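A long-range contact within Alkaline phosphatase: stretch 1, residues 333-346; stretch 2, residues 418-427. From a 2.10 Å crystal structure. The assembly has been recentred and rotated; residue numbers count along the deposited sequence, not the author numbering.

Stretch 1, residues 333-346: LESSQGVDLLEPQR
Stretch 2, residues 418-427: AQKPDRPNIG

Stretch 2, a loop that ends in a strand, runs alongside a turn and short helix of stretch 1, both advancing in the same sense: CA of Glu334 lies 5.7 Å from CA of Lys420, CA of Gln337 6.2 Å from CA of Pro421, and CA of Gly338 3.9 Å from CA of Pro424. A type I turn from Glu334 to Gln337 precedes a short helical segment that includes Gly338 and Val339; helical phi/psi continues through Pro344. Gln419 (-83/-35) rests its backbone O against Glu334 CG, 3.3 Å away. Lys420 (-156/120) has an all-t side chain, whose CE packs 3.3 Å from OE1 of Glu334 (m, m); its NZ, 4.4 Å from that OE1, is too far for a salt bridge. Pro421 (-51/126) points toward stretch 1, its CD 3.8 Å from Glu334 CB and its CB 4.1 Å from Leu341 CD2. Asp422 and Arg423 turn their CA-to-CB bonds away. Pro424 (-55/127) sets CG 3.8 Å from Leu341 CB and 3.9 Å from Leu342 CD2. Asn425 (-77/58, chi1 p) donates a nearly straight hydrogen bond from ND2 to Ser335 O, 2.9 Å, while OD1 sits 2.9 Å from Gly338 N. An ideal CB on Gly338 would clash with this OD1 at 2.2 Å. Ile426 (m, t) begins a strand and brings CD1 4.0 Å from Leu342 CD2; Gly427 extends the strand without contact.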

ATOM      1  N   LEU A 333      -5.430 -12.066 -16.180  1.00 31.84           N
ATOM      2  CA  LEU A 333      -6.749 -12.639 -15.986  1.00 30.93           C
ATOM      3  C   LEU A 333      -6.766 -13.780 -15.008  1.00 25.75           C
ATOM      4  O   LEU A 333      -7.854 -14.145 -14.546  1.00 31.74           O
ATOM      5  CB  LEU A 333      -7.329 -13.117 -17.308  1.00 31.31           C
ATOM      6  CG  LEU A 333      -7.874 -11.979 -18.165  1.00 36.26           C
ATOM      7  CD1 LEU A 333      -8.255 -12.472 -19.548  1.00 39.93           C
ATOM      8  CD2 LEU A 333      -9.093 -11.329 -17.503  1.00 32.09           C
ATOM      9  N   GLU A 334      -5.611 -14.334 -14.648  1.00 27.50           N
ATOM     10  CA  GLU A 334      -5.597 -15.437 -13.695  1.00 29.99           C
ATOM     11  C   GLU A 334      -5.198 -14.997 -12.287  1.00 27.81           C
ATOM     12  O   GLU A 334      -4.903 -15.843 -11.446  1.00 29.29           O
ATOM     13  CB  GLU A 334      -4.666 -16.563 -14.180  1.00 36.53           C
ATOM     14  CG  GLU A 334      -5.069 -17.223 -15.536  1.00 35.95           C
ATOM     15  CD  GLU A 334      -6.423 -17.929 -15.509  1.00 33.65           C
ATOM     16  OE1 GLU A 334      -6.827 -18.429 -14.429  1.00 40.37           O
ATOM     17  OE2 GLU A 334      -7.091 -17.959 -16.568  1.00 44.14           O
ATOM     18  N   SER A 335      -5.239 -13.699 -11.994  1.00 30.76           N
ATOM     19  CA  SER A 335      -4.633 -13.231 -10.746  1.00 23.72           C
ATOM     20  C   SER A 335      -5.363 -13.726  -9.506  1.00 28.73           C
ATOM     21  O   SER A 335      -4.746 -13.825  -8.431  1.00 24.80           O
ATOM     22  CB  SER A 335      -4.586 -11.701 -10.739  1.00 25.06           C
ATOM     23  OG  SER A 335      -3.792 -11.210 -11.822  1.00 25.59           O
ATOM     24  N   SER A 336      -6.660 -14.042  -9.613  1.00 21.59           N
ATOM     25  CA  SER A 336      -7.378 -14.501  -8.426  1.00 23.16           C
ATOM     26  C   SER A 336      -7.028 -15.926  -7.998  1.00 29.38           C
ATOM     27  O   SER A 336      -7.408 -16.330  -6.892  1.00 25.21           O
ATOM     28  CB  SER A 336      -8.889 -14.413  -8.635  1.00 29.24           C
ATOM     29  OG  SER A 336      -9.277 -13.074  -8.898  1.00 34.61           O
ATOM     30  N   GLN A 337      -6.302 -16.690  -8.818  1.00 32.87           N
ATOM     31  CA  GLN A 337      -5.931 -18.050  -8.419  1.00 28.85           C
ATOM     32  C   GLN A 337      -5.137 -18.049  -7.125  1.00 29.66           C
ATOM     33  O   GLN A 337      -5.297 -18.943  -6.287  1.00 26.69           O
ATOM     34  CB  GLN A 337      -5.119 -18.718  -9.528  1.00 36.69           C
ATOM     35  CG  GLN A 337      -5.910 -19.062 -10.777  1.00 36.07           C
ATOM     36  CD  GLN A 337      -7.104 -19.925 -10.451  1.00 37.48           C
ATOM     37  OE1 GLN A 337      -6.957 -21.041  -9.961  1.00 35.59           O
ATOM     38  NE2 GLN A 337      -8.292 -19.393 -10.684  1.00 38.01           N
ATOM     39  N   GLY A 338      -4.285 -17.040  -6.931  1.00 30.98           N
ATOM     40  CA  GLY A 338      -3.490 -16.992  -5.715  1.00 27.89           C
ATOM     41  C   GLY A 338      -4.323 -16.941  -4.453  1.00 29.84           C
ATOM     42  O   GLY A 338      -3.883 -17.384  -3.394  1.00 28.78           O
ATOM     43  N   VAL A 339      -5.516 -16.362  -4.540  1.00 30.78           N
ATOM     44  CA  VAL A 339      -6.423 -16.347  -3.404  1.00 24.72           C
ATOM     45  C   VAL A 339      -6.944 -17.748  -3.141  1.00 27.04           C
ATOM     46  O   VAL A 339      -6.965 -18.224  -2.001  1.00 25.42           O
ATOM     47  CB  VAL A 339      -7.568 -15.350  -3.673  1.00 23.73           C
ATOM     48  CG1 VAL A 339      -8.640 -15.424  -2.610  1.00 28.47           C
ATOM     49  CG2 VAL A 339      -7.000 -13.880  -3.785  1.00 29.00           C
ATOM     50  N   ASP A 340      -7.414 -18.423  -4.192  1.00 28.01           N
ATOM     51  CA  ASP A 340      -7.855 -19.801  -4.025  1.00 28.99           C
ATOM     52  C   ASP A 340      -6.758 -20.652  -3.421  1.00 25.62           C
ATOM     53  O   ASP A 340      -7.011 -21.474  -2.536  1.00 29.34           O
ATOM     54  CB  ASP A 340      -8.272 -20.397  -5.358  1.00 32.67           C
ATOM     55  CG  ASP A 340      -9.408 -19.658  -6.005  1.00 32.09           C
ATOM     56  OD1 ASP A 340     -10.235 -19.060  -5.276  1.00 31.94           O
ATOM     57  OD2 ASP A 340      -9.463 -19.687  -7.249  1.00 33.36           O
ATOM     58  N   LEU A 341      -5.524 -20.450  -3.866  1.00 26.09           N
ATOM     59  CA  LEU A 341      -4.397 -21.290  -3.461  1.00 29.85           C
ATOM     60  C   LEU A 341      -4.012 -21.113  -1.994  1.00 35.18           C
ATOM     61  O   LEU A 341      -3.173 -21.868  -1.493  1.00 31.45           O
ATOM     62  CB  LEU A 341      -3.204 -20.971  -4.364  1.00 28.27           C
ATOM     63  CG  LEU A 341      -2.820 -21.815  -5.576  1.00 32.72           C
ATOM     64  CD1 LEU A 341      -3.825 -22.892  -5.845  1.00 37.94           C
ATOM     65  CD2 LEU A 341      -2.576 -20.990  -6.811  1.00 34.27           C
ATOM     66  N   LEU A 342      -4.608 -20.150  -1.290  1.00 27.96           N
ATOM     67  CA  LEU A 342      -4.394 -20.045   0.143  1.00 26.22           C
ATOM     68  C   LEU A 342      -5.278 -20.990   0.923  1.00 28.16           C
ATOM     69  O   LEU A 342      -4.936 -21.337   2.064  1.00 26.74           O
ATOM     70  CB  LEU A 342      -4.641 -18.608   0.622  1.00 29.65           C
ATOM     71  CG  LEU A 342      -3.713 -17.548   0.048  1.00 28.97           C
ATOM     72  CD1 LEU A 342      -3.792 -16.231   0.840  1.00 35.50           C
ATOM     73  CD2 LEU A 342      -2.262 -18.006   0.035  1.00 35.01           C
ATOM     74  N   GLU A 343      -6.421 -21.395   0.362  1.00 22.01           N
ATOM     75  CA  GLU A 343      -7.354 -22.191   1.150  1.00 32.35           C
ATOM     76  C   GLU A 343      -6.766 -23.543   1.557  1.00 29.38           C
ATOM     77  O   GLU A 343      -7.127 -24.028   2.644  1.00 31.61           O
ATOM     78  CB  GLU A 343      -8.672 -22.394   0.380  1.00 34.03           C
ATOM     79  CG  GLU A 343      -9.767 -23.098   1.222  1.00 31.82           C
ATOM     80  CD  GLU A 343     -11.170 -23.088   0.553  1.00 45.93           C
ATOM     81  OE1 GLU A 343     -12.189 -23.262   1.258  1.00 49.90           O
ATOM     82  OE2 GLU A 343     -11.251 -22.909  -0.679  1.00 46.11           O
ATOM     83  N   PRO A 344      -5.899 -24.191   0.769  1.00 30.69           N
ATOM     84  CA  PRO A 344      -5.302 -25.463   1.214  1.00 37.18           C
ATOM     85  C   PRO A 344      -4.302 -25.333   2.337  1.00 38.16           C
ATOM     86  O   PRO A 344      -3.972 -26.366   2.941  1.00 31.67           O
ATOM     87  CB  PRO A 344      -4.606 -25.999  -0.056  1.00 33.46           C
ATOM     88  CG  PRO A 344      -5.409 -25.368  -1.203  1.00 43.44           C
ATOM     89  CD  PRO A 344      -5.687 -23.967  -0.680  1.00 38.38           C
ATOM     90  N   GLN A 345      -3.787 -24.131   2.626  1.00 34.21           N
ATOM     91  CA  GLN A 345      -2.746 -24.002   3.645  1.00 29.83           C
ATOM     92  C   GLN A 345      -3.278 -24.391   5.017  1.00 27.18           C
ATOM     93  O   GLN A 345      -4.437 -24.148   5.352  1.00 28.59           O
ATOM     94  CB  GLN A 345      -2.186 -22.586   3.655  1.00 32.89           C
ATOM     95  CG  GLN A 345      -1.478 -22.272   2.367  1.00 27.33           C
ATOM     96  CD  GLN A 345      -0.581 -21.090   2.483  1.00 31.43           C
ATOM     97  OE1 GLN A 345      -0.402 -20.558   3.560  1.00 28.67           O
ATOM     98  NE2 GLN A 345       0.012 -20.681   1.373  1.00 36.01           N
ATOM     99  N   ARG A 346      -2.421 -25.058   5.798  1.00 28.80           N
ATOM    100  CA  ARG A 346      -2.806 -25.606   7.087  1.00 29.49           C
ATOM    101  C   ARG A 346      -1.805 -25.279   8.195  1.00 29.03           C
ATOM    102  O   ARG A 346      -2.050 -25.650   9.353  1.00 27.84           O
ATOM    103  CB  ARG A 346      -2.980 -27.141   7.006  1.00 31.14           C
ATOM    104  CG  ARG A 346      -4.159 -27.626   6.153  1.00 33.40           C
ATOM    105  CD  ARG A 346      -5.495 -27.386   6.840  1.00 37.01           C
ATOM    106  NE  ARG A 346      -6.592 -27.783   5.976  1.00 38.86           N
ATOM    107  CZ  ARG A 346      -7.136 -27.011   5.044  1.00 42.74           C
ATOM    108  NH1 ARG A 346      -6.700 -25.769   4.849  1.00 34.75           N
ATOM    109  NH2 ARG A 346      -8.137 -27.477   4.316  1.00 44.98           N
ATOM    110  N   ALA A 418       3.501 -19.455 -15.527  1.00 32.49           N
ATOM    111  CA  ALA A 418       3.165 -18.081 -15.859  1.00 36.46           C
ATOM    112  C   ALA A 418       1.797 -17.944 -16.516  1.00 39.60           C
ATOM    113  O   ALA A 418       1.290 -16.833 -16.597  1.00 36.97           O
ATOM    114  CB  ALA A 418       4.227 -17.506 -16.791  1.00 38.28           C
ATOM    115  N   GLN A 419       1.200 -19.043 -16.995  1.00 39.89           N
ATOM    116  CA  GLN A 419      -0.093 -18.955 -17.663  1.00 46.45           C
ATOM    117  C   GLN A 419      -1.216 -18.940 -16.645  1.00 33.78           C
ATOM    118  O   GLN A 419      -2.249 -18.295 -16.857  1.00 35.26           O
ATOM    119  CB  GLN A 419      -0.313 -20.135 -18.626  1.00 41.00           C
ATOM    120  CG  GLN A 419       0.684 -20.217 -19.780  1.00 58.54           C
ATOM    121  CD  GLN A 419       0.916 -18.871 -20.464  1.00 81.47           C
ATOM    122  OE1 GLN A 419       2.056 -18.497 -20.770  1.00 74.71           O
ATOM    123  NE2 GLN A 419      -0.174 -18.133 -20.701  1.00 76.64           N
ATOM    124  N   LYS A 420      -1.033 -19.680 -15.560  1.00 34.87           N
ATOM    125  CA  LYS A 420      -2.009 -19.822 -14.486  1.00 35.76           C
ATOM    126  C   LYS A 420      -1.261 -20.210 -13.217  1.00 34.92           C
ATOM    127  O   LYS A 420      -0.563 -21.226 -13.208  1.00 37.93           O
ATOM    128  CB  LYS A 420      -3.057 -20.862 -14.853  1.00 38.35           C
ATOM    129  CG  LYS A 420      -4.336 -20.755 -14.056  1.00 37.68           C
ATOM    130  CD  LYS A 420      -5.413 -21.652 -14.667  1.00 40.40           C
ATOM    131  CE  LYS A 420      -6.720 -21.635 -13.883  1.00 38.90           C
ATOM    132  NZ  LYS A 420      -7.656 -22.718 -14.322  1.00 52.19           N
ATOM    133  N   PRO A 421      -1.330 -19.404 -12.154  1.00 37.24           N
ATOM    134  CA  PRO A 421      -0.556 -19.723 -10.945  1.00 38.11           C
ATOM    135  C   PRO A 421      -0.773 -21.157 -10.487  1.00 38.79           C
ATOM    136  O   PRO A 421      -1.909 -21.616 -10.315  1.00 36.10           O
ATOM    137  CB  PRO A 421      -1.072 -18.707  -9.911  1.00 33.65           C
ATOM    138  CG  PRO A 421      -1.340 -17.489 -10.723  1.00 33.34           C
ATOM    139  CD  PRO A 421      -1.844 -18.012 -12.112  1.00 31.59           C
ATOM    140  N   ASP A 422       0.343 -21.876 -10.330  1.00 38.40           N
ATOM    141  CA  ASP A 422       0.348 -23.167  -9.659  1.00 36.94           C
ATOM    142  C   ASP A 422       0.592 -23.029  -8.171  1.00 34.97           C
ATOM    143  O   ASP A 422       0.258 -23.940  -7.405  1.00 32.28           O
ATOM    144  CB  ASP A 422       1.412 -24.087 -10.262  1.00 34.42           C
ATOM    145  CG  ASP A 422       2.820 -23.482 -10.240  1.00 40.10           C
ATOM    146  OD1 ASP A 422       2.982 -22.249 -10.451  1.00 31.89           O
ATOM    147  OD2 ASP A 422       3.773 -24.271 -10.032  1.00 42.16           O
ATOM    148  N   ARG A 423       1.188 -21.920  -7.760  1.00 36.03           N
ATOM    149  CA  ARG A 423       1.372 -21.544  -6.367  1.00 33.81           C
ATOM    150  C   ARG A 423       1.020 -20.074  -6.253  1.00 32.96           C
ATOM    151  O   ARG A 423       0.980 -19.357  -7.266  1.00 30.73           O
ATOM    152  CB  ARG A 423       2.807 -21.825  -5.912  1.00 36.60           C
ATOM    153  CG  ARG A 423       3.310 -23.189  -6.372  1.00 36.67           C
ATOM    154  CD  ARG A 423       4.799 -23.126  -6.432  1.00 44.78           C
ATOM    155  NE  ARG A 423       5.410 -24.442  -6.472  1.00 49.26           N
ATOM    156  CZ  ARG A 423       6.718 -24.625  -6.574  1.00 40.20           C
ATOM    157  NH1 ARG A 423       7.518 -23.572  -6.664  1.00 34.74           N
ATOM    158  NH2 ARG A 423       7.223 -25.849  -6.597  1.00 46.18           N
ATOM    159  N   PRO A 424       0.735 -19.585  -5.050  1.00 28.24           N
ATOM    160  CA  PRO A 424       0.159 -18.241  -4.929  1.00 27.12           C
ATOM    161  C   PRO A 424       1.012 -17.183  -5.607  1.00 26.52           C
ATOM    162  O   PRO A 424       2.205 -17.074  -5.345  1.00 33.38           O
ATOM    163  CB  PRO A 424       0.084 -18.020  -3.413  1.00 26.42           C
ATOM    164  CG  PRO A 424      -0.050 -19.403  -2.828  1.00 30.51           C
ATOM    165  CD  PRO A 424       0.826 -20.273  -3.740  1.00 30.69           C
ATOM    166  N   ASN A 425       0.373 -16.402  -6.500  1.00 25.11           N
ATOM    167  CA  ASN A 425       0.954 -15.198  -7.076  1.00 25.24           C
ATOM    168  C   ASN A 425       0.906 -14.018  -6.093  1.00 28.47           C
ATOM    169  O   ASN A 425       0.378 -12.939  -6.390  1.00 25.85           O
ATOM    170  CB  ASN A 425       0.254 -14.850  -8.383  1.00 22.99           C
ATOM    171  CG  ASN A 425      -1.250 -14.819  -8.257  1.00 26.52           C
ATOM    172  OD1 ASN A 425      -1.874 -15.786  -7.825  1.00 26.98           O
ATOM    173  ND2 ASN A 425      -1.845 -13.692  -8.638  1.00 27.47           N
ATOM    174  N   ILE A 426       1.519 -14.231  -4.926  1.00 26.86           N
ATOM    175  CA  ILE A 426       1.733 -13.200  -3.906  1.00 27.24           C
ATOM    176  C   ILE A 426       3.243 -13.070  -3.696  1.00 32.05           C
ATOM    177  O   ILE A 426       3.915 -14.041  -3.334  1.00 32.20           O
ATOM    178  CB  ILE A 426       1.026 -13.547  -2.581  1.00 25.57           C
ATOM    179  CG1 ILE A 426      -0.428 -13.918  -2.843  1.00 22.86           C
ATOM    180  CG2 ILE A 426       1.089 -12.367  -1.604  1.00 31.43           C
ATOM    181  CD1 ILE A 426      -1.112 -14.669  -1.746  1.00 26.71           C
ATOM    182  N   GLY A 427       3.785 -11.886  -3.972  1.00 22.82           N
ATOM    183  CA  GLY A 427       5.184 -11.612  -3.754  1.00 33.66           C
ATOM    184  C   GLY A 427       5.367 -10.574  -2.658  1.00 28.49           C
ATOM    185  O   GLY A 427       4.397 -10.039  -2.125  1.00 28.58           O
TER